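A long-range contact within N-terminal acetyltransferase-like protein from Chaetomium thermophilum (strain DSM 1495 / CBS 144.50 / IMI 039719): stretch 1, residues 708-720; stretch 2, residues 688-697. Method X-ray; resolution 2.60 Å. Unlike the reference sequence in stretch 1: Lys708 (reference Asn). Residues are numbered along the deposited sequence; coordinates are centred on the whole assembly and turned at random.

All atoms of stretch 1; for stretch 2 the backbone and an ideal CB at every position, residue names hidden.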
ATOM      1  N   LYS A 708      22.080   1.320 -23.115  1.00 74.11           N
ATOM      2  CA  LYS A 708      21.118   2.312 -23.586  1.00 71.76           C
ATOM      3  C   LYS A 708      21.579   3.732 -23.265  1.00 69.22           C
ATOM      4  O   LYS A 708      21.432   4.630 -24.095  1.00 66.84           O
ATOM      5  CB  LYS A 708      19.732   2.057 -22.980  1.00 72.77           C
ATOM      6  CG  LYS A 708      18.653   1.659 -23.993  1.00 73.81           C
ATOM      7  CD  LYS A 708      18.469   2.718 -25.083  1.00 75.46           C
ATOM      8  CE  LYS A 708      17.351   2.344 -26.050  1.00 74.71           C
ATOM      9  NZ  LYS A 708      17.373   3.169 -27.298  1.00 78.41           N
ATOM     10  N   VAL A 709      22.130   3.940 -22.069  1.00 68.92           N
ATOM     11  CA  VAL A 709      22.549   5.287 -21.679  1.00 72.62           C
ATOM     12  C   VAL A 709      23.737   5.707 -22.538  1.00 75.38           C
ATOM     13  O   VAL A 709      23.951   6.891 -22.785  1.00 74.75           O
ATOM     14  CB  VAL A 709      22.916   5.395 -20.166  1.00 65.41           C
ATOM     15  CG1 VAL A 709      21.786   4.853 -19.285  1.00 54.09           C
ATOM     16  CG2 VAL A 709      24.199   4.669 -19.869  1.00 68.55           C
ATOM     17  N   LEU A 710      24.499   4.726 -23.008  1.00 78.05           N
ATOM     18  CA  LEU A 710      25.641   4.999 -23.876  1.00 79.05           C
ATOM     19  C   LEU A 710      25.161   5.402 -25.259  1.00 77.85           C
ATOM     20  O   LEU A 710      25.683   6.339 -25.873  1.00 78.14           O
ATOM     21  CB  LEU A 710      26.549   3.777 -23.965  1.00 83.16           C
ATOM     22  CG  LEU A 710      27.281   3.449 -22.667  1.00 83.80           C
ATOM     23  CD1 LEU A 710      28.142   2.199 -22.826  1.00 77.25           C
ATOM     24  CD2 LEU A 710      28.117   4.654 -22.221  1.00 81.60           C
ATOM     25  N   GLU A 711      24.151   4.680 -25.733  1.00 73.47           N
ATOM     26  CA  GLU A 711      23.511   4.954 -27.011  1.00 74.65           C
ATOM     27  C   GLU A 711      22.836   6.329 -27.030  1.00 74.26           C
ATOM     28  O   GLU A 711      23.057   7.131 -27.942  1.00 77.73           O
ATOM     29  CB  GLU A 711      22.491   3.863 -27.319  1.00 78.36           C
ATOM     30  CG  GLU A 711      22.005   3.843 -28.746  1.00 85.71           C
ATOM     31  CD  GLU A 711      20.900   2.837 -28.952  1.00 93.09           C
ATOM     32  OE1 GLU A 711      19.857   2.945 -28.257  1.00 90.20           O
ATOM     33  OE2 GLU A 711      21.084   1.932 -29.799  1.00 97.33           O
ATOM     34  N   GLN A 712      22.019   6.594 -26.017  1.00 68.68           N
ATOM     35  CA  GLN A 712      21.341   7.879 -25.897  1.00 66.01           C
ATOM     36  C   GLN A 712      22.335   9.028 -25.706  1.00 72.33           C
ATOM     37  O   GLN A 712      22.110  10.131 -26.200  1.00 75.93           O
ATOM     38  CB  GLN A 712      20.333   7.845 -24.741  1.00 65.71           C
ATOM     39  CG  GLN A 712      19.148   6.903 -24.977  1.00 63.33           C
ATOM     40  CD  GLN A 712      18.292   6.708 -23.735  1.00 63.83           C
ATOM     41  OE1 GLN A 712      18.770   6.873 -22.615  1.00 67.70           O
ATOM     42  NE2 GLN A 712      17.019   6.351 -23.928  1.00 56.44           N
ATOM     43  N   ALA A 713      23.435   8.768 -25.001  1.00 74.21           N
ATOM     44  CA  ALA A 713      24.482   9.774 -24.820  1.00 72.67           C
ATOM     45  C   ALA A 713      25.065  10.187 -26.172  1.00 79.47           C
ATOM     46  O   ALA A 713      25.233  11.375 -26.468  1.00 82.71           O
ATOM     47  CB  ALA A 713      25.580   9.244 -23.903  1.00 67.68           C
ATOM     48  N   ALA A 714      25.357   9.190 -27.000  1.00 78.24           N
ATOM     49  CA  ALA A 714      25.889   9.443 -28.326  1.00 76.19           C
ATOM     50  C   ALA A 714      24.838  10.066 -29.242  1.00 76.07           C
ATOM     51  O   ALA A 714      25.159  10.904 -30.084  1.00 80.79           O
ATOM     52  CB  ALA A 714      26.424   8.151 -28.931  1.00 78.34           C
ATOM     53  N   LYS A 715      23.586   9.652 -29.085  1.00 75.58           N
ATOM     54  CA  LYS A 715      22.510  10.159 -29.937  1.00 80.09           C
ATOM     55  C   LYS A 715      22.233  11.632 -29.632  1.00 82.56           C
ATOM     56  O   LYS A 715      21.907  12.417 -30.522  1.00 82.43           O
ATOM     57  CB  LYS A 715      21.236   9.317 -29.754  1.00 74.36           C
ATOM     58  CG  LYS A 715      20.129   9.581 -30.777  1.00 78.65           C
ATOM     59  CD  LYS A 715      19.081   8.458 -30.765  1.00 85.82           C
ATOM     60  CE  LYS A 715      18.449   8.273 -29.376  1.00 83.08           C
ATOM     61  NZ  LYS A 715      17.477   7.131 -29.278  1.00 79.23           N
ATOM     62  N   LEU A 716      22.384  12.003 -28.366  1.00 77.84           N
ATOM     63  CA  LEU A 716      22.117  13.369 -27.938  1.00 81.34           C
ATOM     64  C   LEU A 716      23.142  14.332 -28.511  1.00 83.54           C
ATOM     65  O   LEU A 716      22.799  15.396 -29.023  1.00 86.61           O
ATOM     66  CB  LEU A 716      22.120  13.456 -26.411  1.00 77.39           C
ATOM     67  CG  LEU A 716      21.573  14.707 -25.726  1.00 74.43           C
ATOM     68  CD1 LEU A 716      20.060  14.818 -25.894  1.00 67.80           C
ATOM     69  CD2 LEU A 716      21.946  14.673 -24.254  1.00 75.55           C
ATOM     70  N   ARG A 717      24.406  13.950 -28.423  1.00 80.97           N
ATOM     71  CA  ARG A 717      25.483  14.827 -28.844  1.00 89.34           C
ATOM     72  C   ARG A 717      25.372  15.256 -30.310  1.00 91.90           C
ATOM     73  O   ARG A 717      25.731  16.381 -30.655  1.00 93.13           O
ATOM     74  CB  ARG A 717      26.828  14.155 -28.593  1.00 92.18           C
ATOM     75  CG  ARG A 717      27.198  14.058 -27.120  1.00 91.27           C
ATOM     76  CD  ARG A 717      28.695  13.866 -26.971  1.00 95.59           C
ATOM     77  NE  ARG A 717      29.190  14.292 -25.667  1.00 98.53           N
ATOM     78  CZ  ARG A 717      29.227  13.510 -24.595  1.00 98.05           C
ATOM     79  NH1 ARG A 717      28.790  12.257 -24.672  1.00 94.47           N
ATOM     80  NH2 ARG A 717      29.702  13.983 -23.448  1.00 97.06           N
ATOM     81  N   LYS A 718      24.872  14.367 -31.165  1.00 93.89           N
ATOM     82  CA  LYS A 718      24.645  14.709 -32.569  1.00 98.38           C
ATOM     83  C   LYS A 718      23.587  15.810 -32.706  1.00 97.79           C
ATOM     84  O   LYS A 718      23.773  16.774 -33.455  1.00104.37           O
ATOM     85  CB  LYS A 718      24.224  13.471 -33.375  1.00 98.50           C
ATOM     86  CG  LYS A 718      23.849  13.773 -34.830  1.00101.53           C
ATOM     87  CD  LYS A 718      23.344  12.537 -35.564  1.00103.35           C
ATOM     88  CE  LYS A 718      22.883  12.887 -36.972  1.00105.79           C
ATOM     89  NZ  LYS A 718      23.925  13.631 -37.732  1.00109.39           N
ATOM     90  N   ILE A 719      22.483  15.653 -31.977  1.00 89.66           N
ATOM     91  CA  ILE A 719      21.365  16.591 -32.023  1.00 87.78           C
ATOM     92  C   ILE A 719      21.784  17.972 -31.540  1.00 90.64           C
ATOM     93  O   ILE A 719      21.426  18.987 -32.139  1.00 95.72           O
ATOM     94  CB  ILE A 719      20.180  16.083 -31.169  1.00 82.84           C
ATOM     95  CG1 ILE A 719      19.761  14.690 -31.636  1.00 88.04           C
ATOM     96  CG2 ILE A 719      19.001  17.038 -31.241  1.00 80.01           C
ATOM     97  CD1 ILE A 719      19.647  14.567 -33.160  1.00 91.90           C
ATOM     98  N   VAL A 720      22.555  17.993 -30.456  1.00 88.57           N
ATOM     99  CA  VAL A 720      23.084  19.226 -29.875  1.00 88.69           C
ATOM    100  C   VAL A 720      23.970  20.026 -30.850  1.00 98.67           C
ATOM    101  O   VAL A 720      23.806  21.239 -31.009  1.00 96.55           O
ATOM    102  CB  VAL A 720      23.897  18.918 -28.604  1.00 80.84           C
ATOM    103  CG1 VAL A 720      24.410  20.199 -27.984  1.00 85.65           C
ATOM    104  CG2 VAL A 720      23.057  18.136 -27.609  1.00 73.27           C
ATOM    105  N   UNK A 688      12.805  19.027 -26.186  1.00 58.34           N
ATOM    106  CA  UNK A 688      13.189  19.620 -24.914  1.00 56.59           C
ATOM    107  C   UNK A 688      14.493  18.996 -24.439  1.00 57.33           C
ATOM    108  O   UNK A 688      14.505  18.126 -23.577  1.00 59.81           O
ATOM    109  CB  UNK A 688      12.087  19.436 -23.869  1.00 56.59           C
ATOM    110  N   UNK A 689      15.593  19.473 -25.007  1.00 67.83           N
ATOM    111  CA  UNK A 689      16.900  18.852 -24.834  1.00 66.52           C
ATOM    112  C   UNK A 689      17.492  19.015 -23.432  1.00 65.84           C
ATOM    113  O   UNK A 689      18.402  18.275 -23.060  1.00 67.39           O
ATOM    114  CB  UNK A 689      17.873  19.435 -25.861  1.00 66.52           C
ATOM    115  N   UNK A 690      16.991  19.971 -22.656  1.00 60.43           N
ATOM    116  CA  UNK A 690      17.492  20.161 -21.299  1.00 61.71           C
ATOM    117  C   UNK A 690      16.960  19.071 -20.351  1.00 62.49           C
ATOM    118  O   UNK A 690      17.692  18.552 -19.507  1.00 62.36           O
ATOM    119  CB  UNK A 690      17.100  21.547 -20.784  1.00 61.71           C
ATOM    120  N   UNK A 691      15.685  18.727 -20.499  1.00 57.40           N
ATOM    121  CA  UNK A 691      15.093  17.659 -19.707  1.00 58.98           C
ATOM    122  C   UNK A 691      15.655  16.310 -20.135  1.00 62.73           C
ATOM    123  O   UNK A 691      15.891  15.431 -19.311  1.00 60.57           O
ATOM    124  CB  UNK A 691      13.569  17.670 -19.840  1.00 58.98           C
ATOM    125  N   UNK A 692      15.862  16.157 -21.438  1.00 70.15           N
ATOM    126  CA  UNK A 692      16.517  14.972 -21.977  1.00 67.92           C
ATOM    127  C   UNK A 692      17.845  14.714 -21.267  1.00 60.50           C
ATOM    128  O   UNK A 692      18.113  13.598 -20.826  1.00 63.42           O
ATOM    129  CB  UNK A 692      16.742  15.126 -23.483  1.00 67.92           C
ATOM    130  N   UNK A 693      18.665  15.756 -21.152  1.00 56.46           N
ATOM    131  CA  UNK A 693      19.953  15.652 -20.483  1.00 54.53           C
ATOM    132  C   UNK A 693      19.790  15.267 -19.019  1.00 67.36           C
ATOM    133  O   UNK A 693      20.594  14.517 -18.460  1.00 71.26           O
ATOM    134  CB  UNK A 693      20.717  16.973 -20.596  1.00 54.53           C
ATOM    135  N   UNK A 694      18.742  15.787 -18.396  1.00 57.94           N
ATOM    136  CA  UNK A 694      18.514  15.541 -16.986  1.00 52.11           C
ATOM    137  C   UNK A 694      18.266  14.065 -16.741  1.00 57.44           C
ATOM    138  O   UNK A 694      18.849  13.476 -15.831  1.00 58.40           O
ATOM    139  CB  UNK A 694      17.336  16.374 -16.476  1.00 52.11           C
ATOM    140  N   UNK A 695      17.395  13.484 -17.565  1.00 55.96           N
ATOM    141  CA  UNK A 695      17.175  12.044 -17.599  1.00 49.67           C
ATOM    142  C   UNK A 695      18.459  11.272 -17.842  1.00 57.98           C
ATOM    143  O   UNK A 695      18.758  10.315 -17.131  1.00 62.35           O
ATOM    144  CB  UNK A 695      16.151  11.694 -18.681  1.00 49.67           C
ATOM    145  N   UNK A 696      19.205  11.685 -18.862  1.00 58.04           N
ATOM    146  CA  UNK A 696      20.452  11.021 -19.212  1.00 58.14           C
ATOM    147  C   UNK A 696      21.430  11.046 -18.032  1.00 59.63           C
ATOM    148  O   UNK A 696      21.960  10.005 -17.657  1.00 58.96           O
ATOM    149  CB  UNK A 696      21.080  11.684 -20.440  1.00 58.14           C
ATOM    150  N   UNK A 697      21.640  12.217 -17.427  1.00 62.77           N
ATOM    151  CA  UNK A 697      22.538  12.330 -16.271  1.00 60.34           C
ATOM    152  C   UNK A 697      22.073  11.467 -15.094  1.00 58.50           C
ATOM    153  O   UNK A 697      22.893  10.968 -14.332  1.00 63.99           O
ATOM    154  CB  UNK A 697      22.641  13.791 -15.829  1.00 60.34           C
TER

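Stretch 1 is helical throughout, and stretch 2 is helical from 689 on. The two run nearly antiparallel, at 153°, with axes 10.5 Å apart at closest approach. No hydrogen bond joins them.

Position 688 comes right before the helix, with phi/psi of -102/80. Its ideal CB has nothing of stretch 1 within 5.5 Å, so stretch 1 sets no preference. The residue is Lys688, at the N-cap position.

At position 689 CA-to-CB points toward stretch 1. The ideal CB of 689 lies 5.1 Å from Leu716 CD1, and Ile719 lies further along. That leaves room for a long or flat side chain with an apolar surface; Leu, Met, Phe or Tyr would suit. The residue is Tyr689. Tyr689 CE1 lies 3.3 Å from Ile719 CG2, a tight apolar contact.

Positions 690 and 691 are out of reach of stretch 1, which gives no guide to either. They are Leu690 and Leu691.

Position 692 points toward stretch 1, and its ideal CB is already 4.1 Å from Leu716 CD1. A small residue makes contact without reaching further; Ala would suit, and perhaps Ser. The residue is Ala692. Ala692 CB packs on Leu716 CD1 at 4.1 Å.

Position 693 points sideways. The ideal CB of 693 is 4.5 Å from Leu716 CD2, so an apolar side chain could lie against that leucine. Leu, Ile, Val or Met would do. The residue is Leu693, and its CD1 meets Leu716 CD2 at 4.0 Å.

Position 694 is out of reach, and 695 points sideways with nothing of stretch 1 near its ideal CB, so many residues would fit at either. They are Arg694 and Cys695.

Position 696 also points sideways, with its ideal CB 4.9 Å from Leu716 CD2. Val709, Gln712, Ala713 and Leu716 form a hollow here. The small side chain of Ala713 helps leave space, and the backbone comes close: the CA atoms of 696 and Val709 are 6.6 Å apart. A branched or flexible apolar side chain fits, such as Leu or Met. The residue is Leu696, a knob in this hole. Leu696 CD2 lies 3.6 Å from Leu716 CD2 and 3.7 Å from Ala713 CA. Leu696 CD1 lies 4.0 Å from Gln712 CB and 3.5 Å from Val709 O. With chi1 t and chi2 p, its end comes nearer than CA-to-CB suggests. It has the largest covered area in the contact.

Position 697 is out of reach, so stretch 1 leaves the choice open. It is Lys697.

Stretch 2 688-697: KYLLALRCLK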
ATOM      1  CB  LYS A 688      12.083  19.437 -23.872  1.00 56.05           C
ATOM      2  CG  LYS A 688      10.775  20.148 -24.219  1.00 57.67           C
ATOM      3  CD  LYS A 688      10.969  21.669 -24.341  1.00 58.25           C
ATOM      4  CE  LYS A 688       9.715  22.384 -24.867  1.00 58.85           C
ATOM      5  NZ  LYS A 688       8.516  22.226 -23.988  1.00 62.54           N
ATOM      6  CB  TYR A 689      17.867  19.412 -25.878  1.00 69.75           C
ATOM      7  CG  TYR A 689      17.352  19.284 -27.296  1.00 75.97           C
ATOM      8  CD1 TYR A 689      17.037  18.033 -27.828  1.00 80.80           C
ATOM      9  CD2 TYR A 689      17.177  20.403 -28.102  1.00 74.89           C
ATOM     10  CE1 TYR A 689      16.562  17.899 -29.115  1.00 78.05           C
ATOM     11  CE2 TYR A 689      16.706  20.279 -29.388  1.00 78.49           C
ATOM     12  CZ  TYR A 689      16.401  19.021 -29.890  1.00 82.56           C
ATOM     13  OH  TYR A 689      15.930  18.879 -31.173  1.00 91.93           O
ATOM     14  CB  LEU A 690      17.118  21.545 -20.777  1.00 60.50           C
ATOM     15  CG  LEU A 690      17.861  21.934 -19.501  1.00 64.35           C
ATOM     16  CD1 LEU A 690      19.358  21.763 -19.691  1.00 66.16           C
ATOM     17  CD2 LEU A 690      17.536  23.356 -19.072  1.00 69.90           C
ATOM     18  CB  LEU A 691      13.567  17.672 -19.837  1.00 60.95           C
ATOM     19  CG  LEU A 691      12.901  18.954 -19.331  1.00 56.86           C
ATOM     20  CD1 LEU A 691      11.383  18.832 -19.352  1.00 48.94           C
ATOM     21  CD2 LEU A 691      13.404  19.274 -17.938  1.00 45.14           C
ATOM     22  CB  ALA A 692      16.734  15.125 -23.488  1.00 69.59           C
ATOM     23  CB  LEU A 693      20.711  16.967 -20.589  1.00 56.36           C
ATOM     24  CG  LEU A 693      22.091  16.972 -19.946  1.00 64.15           C
ATOM     25  CD1 LEU A 693      22.942  15.854 -20.524  1.00 65.33           C
ATOM     26  CD2 LEU A 693      22.753  18.319 -20.160  1.00 64.44           C
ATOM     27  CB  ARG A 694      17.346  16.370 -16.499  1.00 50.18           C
ATOM     28  CG  ARG A 694      16.976  16.176 -15.054  1.00 43.90           C
ATOM     29  CD  ARG A 694      15.892  17.173 -14.741  1.00 47.15           C
ATOM     30  NE  ARG A 694      15.403  17.105 -13.375  1.00 46.27           N
ATOM     31  CZ  ARG A 694      14.218  16.620 -13.028  1.00 52.59           C
ATOM     32  NH1 ARG A 694      13.389  16.135 -13.946  1.00 49.39           N
ATOM     33  NH2 ARG A 694      13.868  16.618 -11.753  1.00 60.88           N
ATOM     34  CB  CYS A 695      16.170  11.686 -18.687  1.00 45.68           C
ATOM     35  SG  CYS A 695      14.493  12.138 -18.292  1.00 46.56           S
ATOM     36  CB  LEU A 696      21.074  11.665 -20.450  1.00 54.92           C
ATOM     37  CG  LEU A 696      22.297  10.977 -21.072  1.00 57.82           C
ATOM     38  CD1 LEU A 696      22.002   9.545 -21.553  1.00 57.67           C
ATOM     39  CD2 LEU A 696      22.827  11.812 -22.214  1.00 60.41           C
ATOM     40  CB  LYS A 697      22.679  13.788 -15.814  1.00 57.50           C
ATOM     41  CG  LYS A 697      23.346  14.710 -16.838  1.00 68.72           C
ATOM     42  CD  LYS A 697      23.906  15.996 -16.213  1.00 65.83           C
ATOM     43  CE  LYS A 697      25.131  15.704 -15.367  1.00 67.13           C
ATOM     44  NZ  LYS A 697      25.685  16.927 -14.738  1.00 70.42           N
TER
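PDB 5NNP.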